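Local coordinates for protein ATP-dependent DNA ligase (Mycobacterium tuberculosis, PDB 6NHX) that joins breaks in double-stranded DNA with ATP, working with Ku in non-homologous end joining, at residues L119-R127 with K168-P176. The protein carries 1 engineered substitution. Residues are numbered along the deposited sequence; the frame is centred on the assembly and turned at random.
With ATP (adenosine-5'-triphosphate), chain B.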
# COMPACT_ATOMS: atom_id res chain seq x y z
N LEU A 119 6.53 -17.80 -17.05
CA LEU A 119 6.37 -18.55 -15.80
C LEU A 119 4.96 -18.51 -15.22
O LEU A 119 4.78 -18.91 -14.07
CB LEU A 119 7.37 -18.08 -14.74
CG LEU A 119 8.81 -18.13 -15.23
CD1 LEU A 119 9.71 -17.50 -14.19
CD2 LEU A 119 9.26 -19.56 -15.54
N LEU A 120 3.95 -18.04 -15.96
CA LEU A 120 2.62 -17.88 -15.38
C LEU A 120 2.05 -19.21 -14.90
O LEU A 120 1.32 -19.24 -13.90
CB LEU A 120 1.69 -17.22 -16.38
CG LEU A 120 2.14 -15.84 -16.87
CD1 LEU A 120 1.10 -15.27 -17.83
CD2 LEU A 120 2.40 -14.87 -15.71
N GLY A 121 2.34 -20.30 -15.59
CA GLY A 121 1.84 -21.61 -15.21
C GLY A 121 2.75 -22.39 -14.31
O GLY A 121 2.45 -23.54 -13.97
N THR A 122 3.89 -21.82 -13.94
CA THR A 122 4.82 -22.44 -13.02
C THR A 122 4.35 -22.17 -11.59
O THR A 122 3.88 -21.07 -11.28
CB THR A 122 6.21 -21.85 -13.25
OG1 THR A 122 6.63 -22.22 -14.58
CG2 THR A 122 7.21 -22.38 -12.24
N ARG A 123 4.46 -23.17 -10.72
CA ARG A 123 3.95 -23.04 -9.36
C ARG A 123 4.76 -21.98 -8.60
O ARG A 123 5.97 -21.84 -8.79
CB ARG A 123 4.09 -24.36 -8.62
CG ARG A 123 3.19 -25.47 -9.13
CD ARG A 123 3.71 -26.82 -8.68
NE ARG A 123 3.06 -27.92 -9.38
CZ ARG A 123 3.51 -28.47 -10.50
NH1 ARG A 123 4.62 -28.03 -11.07
NH2 ARG A 123 2.84 -29.46 -11.06
N TYR A 124 4.06 -21.27 -7.69
CA TYR A 124 4.69 -20.21 -6.92
C TYR A 124 6.00 -20.67 -6.30
O TYR A 124 7.00 -19.95 -6.33
CB TYR A 124 3.72 -19.75 -5.82
CG TYR A 124 4.35 -18.82 -4.81
CD1 TYR A 124 4.31 -17.43 -4.99
CD2 TYR A 124 4.99 -19.32 -3.69
CE1 TYR A 124 4.90 -16.58 -4.08
CE2 TYR A 124 5.60 -18.47 -2.77
CZ TYR A 124 5.54 -17.10 -2.96
OH TYR A 124 6.15 -16.26 -2.05
N GLN A 125 6.00 -21.87 -5.71
CA GLN A 125 7.20 -22.34 -5.01
C GLN A 125 8.40 -22.36 -5.94
O GLN A 125 9.52 -22.01 -5.55
CB GLN A 125 6.92 -23.74 -4.46
CG GLN A 125 8.11 -24.41 -3.80
CD GLN A 125 7.69 -25.49 -2.83
OE1 GLN A 125 6.92 -25.23 -1.91
NE2 GLN A 125 8.17 -26.71 -3.04
N ASP A 126 8.17 -22.72 -7.21
CA ASP A 126 9.26 -22.80 -8.18
C ASP A 126 9.62 -21.42 -8.73
O ASP A 126 10.80 -21.15 -8.96
CB ASP A 126 8.87 -23.75 -9.31
CG ASP A 126 8.56 -25.14 -8.82
OD1 ASP A 126 9.31 -25.63 -7.95
OD2 ASP A 126 7.58 -25.75 -9.30
N ARG A 127 8.63 -20.55 -8.97
CA ARG A 127 8.94 -19.19 -9.37
C ARG A 127 9.81 -18.50 -8.32
O ARG A 127 10.75 -17.77 -8.65
CB ARG A 127 7.68 -18.37 -9.61
CG ARG A 127 6.69 -18.97 -10.61
CD ARG A 127 5.69 -17.93 -11.10
NE ARG A 127 4.95 -17.27 -10.01
CZ ARG A 127 3.82 -17.70 -9.46
NH1 ARG A 127 3.26 -18.83 -9.86
NH2 ARG A 127 3.25 -17.01 -8.49
N LYS A 168 0.58 -17.06 0.18
CA LYS A 168 0.44 -17.47 -1.21
C LYS A 168 0.59 -18.99 -1.28
O LYS A 168 1.54 -19.55 -0.73
CB LYS A 168 1.47 -16.76 -2.09
CG LYS A 168 1.30 -15.25 -2.03
CD LYS A 168 2.42 -14.51 -2.77
CE LYS A 168 2.24 -13.00 -2.69
NZ LYS A 168 3.40 -12.30 -3.34
N ARG A 169 -0.36 -19.65 -1.94
CA ARG A 169 -0.30 -21.10 -2.02
C ARG A 169 0.94 -21.54 -2.78
O ARG A 169 1.26 -21.01 -3.86
CB ARG A 169 -1.54 -21.62 -2.74
CG ARG A 169 -2.74 -21.83 -1.84
CD ARG A 169 -3.80 -22.71 -2.50
NE ARG A 169 -3.33 -24.08 -2.63
CZ ARG A 169 -3.57 -25.05 -1.75
NH1 ARG A 169 -4.30 -24.81 -0.67
NH2 ARG A 169 -3.08 -26.27 -1.96
N ARG A 170 1.66 -22.51 -2.22
CA ARG A 170 2.91 -22.95 -2.84
C ARG A 170 2.68 -23.53 -4.23
O ARG A 170 3.57 -23.44 -5.09
CB ARG A 170 3.61 -23.95 -1.92
CG ARG A 170 4.14 -23.30 -0.65
CD ARG A 170 4.76 -24.30 0.30
NE ARG A 170 5.43 -23.63 1.42
CZ ARG A 170 6.63 -23.06 1.34
NH1 ARG A 170 7.30 -23.06 0.20
NH2 ARG A 170 7.15 -22.47 2.41
N ASP A 171 1.52 -24.14 -4.47
CA ASP A 171 1.22 -24.78 -5.75
C ASP A 171 0.55 -23.85 -6.76
O ASP A 171 0.12 -24.32 -7.82
CB ASP A 171 0.37 -26.04 -5.53
CG ASP A 171 -1.01 -25.73 -4.94
OD1 ASP A 171 -1.72 -26.68 -4.55
OD2 ASP A 171 -1.40 -24.55 -4.87
N SER A 172 0.44 -22.55 -6.47
CA SER A 172 -0.45 -21.69 -7.25
C SER A 172 0.23 -21.09 -8.48
O SER A 172 1.40 -20.70 -8.45
CB SER A 172 -1.08 -20.58 -6.38
OG SER A 172 -0.12 -19.74 -5.77
N ARG A 173 -0.54 -21.00 -9.56
CA ARG A 173 -0.12 -20.31 -10.77
C ARG A 173 -0.31 -18.80 -10.59
O ARG A 173 -0.92 -18.32 -9.63
CB ARG A 173 -0.88 -20.85 -11.98
CG ARG A 173 -2.00 -19.97 -12.52
CD ARG A 173 -2.83 -20.66 -13.61
NE ARG A 173 -2.07 -20.90 -14.84
CZ ARG A 173 -1.66 -19.96 -15.69
NH1 ARG A 173 -1.92 -18.68 -15.46
NH2 ARG A 173 -0.98 -20.31 -16.79
N TYR A 174 0.25 -18.03 -11.52
CA TYR A 174 0.08 -16.59 -11.53
C TYR A 174 -1.07 -16.24 -12.47
O TYR A 174 -1.04 -16.61 -13.64
CB TYR A 174 1.36 -15.89 -11.99
CG TYR A 174 1.35 -14.41 -11.67
CD1 TYR A 174 1.87 -13.94 -10.47
CD2 TYR A 174 0.75 -13.49 -12.54
CE1 TYR A 174 1.85 -12.58 -10.15
CE2 TYR A 174 0.70 -12.13 -12.21
CZ TYR A 174 1.26 -11.69 -11.02
OH TYR A 174 1.22 -10.35 -10.71
N GLN A 175 -2.08 -15.55 -11.94
CA GLN A 175 -3.30 -15.22 -12.69
C GLN A 175 -3.39 -13.71 -12.90
O GLN A 175 -3.91 -12.98 -12.05
CB GLN A 175 -4.53 -15.75 -11.95
CG GLN A 175 -4.44 -17.23 -11.71
CD GLN A 175 -5.75 -17.84 -11.26
OE1 GLN A 175 -5.82 -18.49 -10.21
NE2 GLN A 175 -6.79 -17.66 -12.06
N PRO A 176 -2.87 -13.19 -14.02
CA PRO A 176 -2.85 -11.74 -14.20
C PRO A 176 -4.25 -11.14 -14.18
O PRO A 176 -5.19 -11.69 -14.76
CB PRO A 176 -2.18 -11.57 -15.58
CG PRO A 176 -1.40 -12.82 -15.78
CD PRO A 176 -2.17 -13.90 -15.11
PG ATP B . -6.12 -4.05 -3.28
O1G ATP B . -5.97 -5.48 -2.81
O2G ATP B . -7.29 -3.81 -4.23
O3G ATP B . -4.82 -3.47 -3.79
PB ATP B . -5.67 -2.21 -1.06
O1B ATP B . -6.56 -1.62 0.01
O2B ATP B . -4.79 -1.32 -1.92
O3B ATP B . -6.55 -3.19 -1.98
PA ATP B . -4.57 -3.82 1.09
O1A ATP B . -5.90 -4.37 1.52
O2A ATP B . -3.81 -2.76 1.83
O3A ATP B . -4.73 -3.33 -0.42
O5' ATP B . -3.61 -5.06 0.70
C5' ATP B . -2.21 -4.86 0.51
C4' ATP B . -1.90 -4.35 -0.90
O4' ATP B . -0.48 -4.39 -1.06
C3' ATP B . -2.49 -5.22 -2.00
O3' ATP B . -2.62 -4.43 -3.18
C2' ATP B . -1.37 -6.20 -2.21
O2' ATP B . -1.43 -6.83 -3.50
C1' ATP B . -0.13 -5.34 -2.07
N9 ATP B . 1.01 -6.09 -1.50
C8 ATP B . 1.83 -5.67 -0.50
N7 ATP B . 2.80 -6.60 -0.24
C5 ATP B . 2.59 -7.61 -1.11
C6 ATP B . 3.23 -8.89 -1.36
N6 ATP B . 4.27 -9.29 -0.62
N1 ATP B . 2.72 -9.66 -2.34
C2 ATP B . 1.67 -9.29 -3.08
N3 ATP B . 1.03 -8.13 -2.90
C4 ATP B . 1.43 -7.28 -1.92
O HOH W 1 0.64 -17.57 -7.34
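Arg127 reaches from the first turn of helix 124-136 into the loop that follows strand 164-169, and its NH1 donates to Ser172 O at 3.0 Å. The same nitrogen holds Thr122 O, 2.7 Å away and in the guanidinium plane, so it ties its own turn to the 168-176 loop. A bend at chi3 (-56°) sets the guanidinium between Tyr124 CA on one face and Tyr174 CB over the centre of the other, with the Tyr174 ring nearly perpendicular to it. A water accepts from Arg127 NH2 and donates to Ser172 OG and Arg173 O, while Arg127 NE forms a salt bridge with Asp110. Ser172 O is gripped a second time, by Tyr124 N (2.8 Å). In this close-packed interior the Tyr124 ring takes Lys168 CB over one face, 4.1 Å from its centroid. Glu29 OE1 takes a hydrogen bond with Tyr124 OH and a salt bridge with Lys168 NZ.

Toward solvent the fit slackens. Arg173 lays its guanidinium face over Leu120 O, which already accepts from Tyr174 N at 2.9 Å, and Arg123 sends only its CB and CG against the Arg170-Asp171 backbone. At the far end Gln125 N donates to Arg170 O, and Arg170 NH1 meets Gln125 OE1 (3.1 Å) from above the amide plane, the two flat groups turned 72° apart; Arg170 NE bonds to Ala23 O.

The extended Lys168 side chain (chi3 -180°) lets NZ donate a hydrogen bond to ATP N1 at 2.9 Å, consistent with adenine recognition in the nucleotide pocket of the ATP-dependent DNA ligase domain.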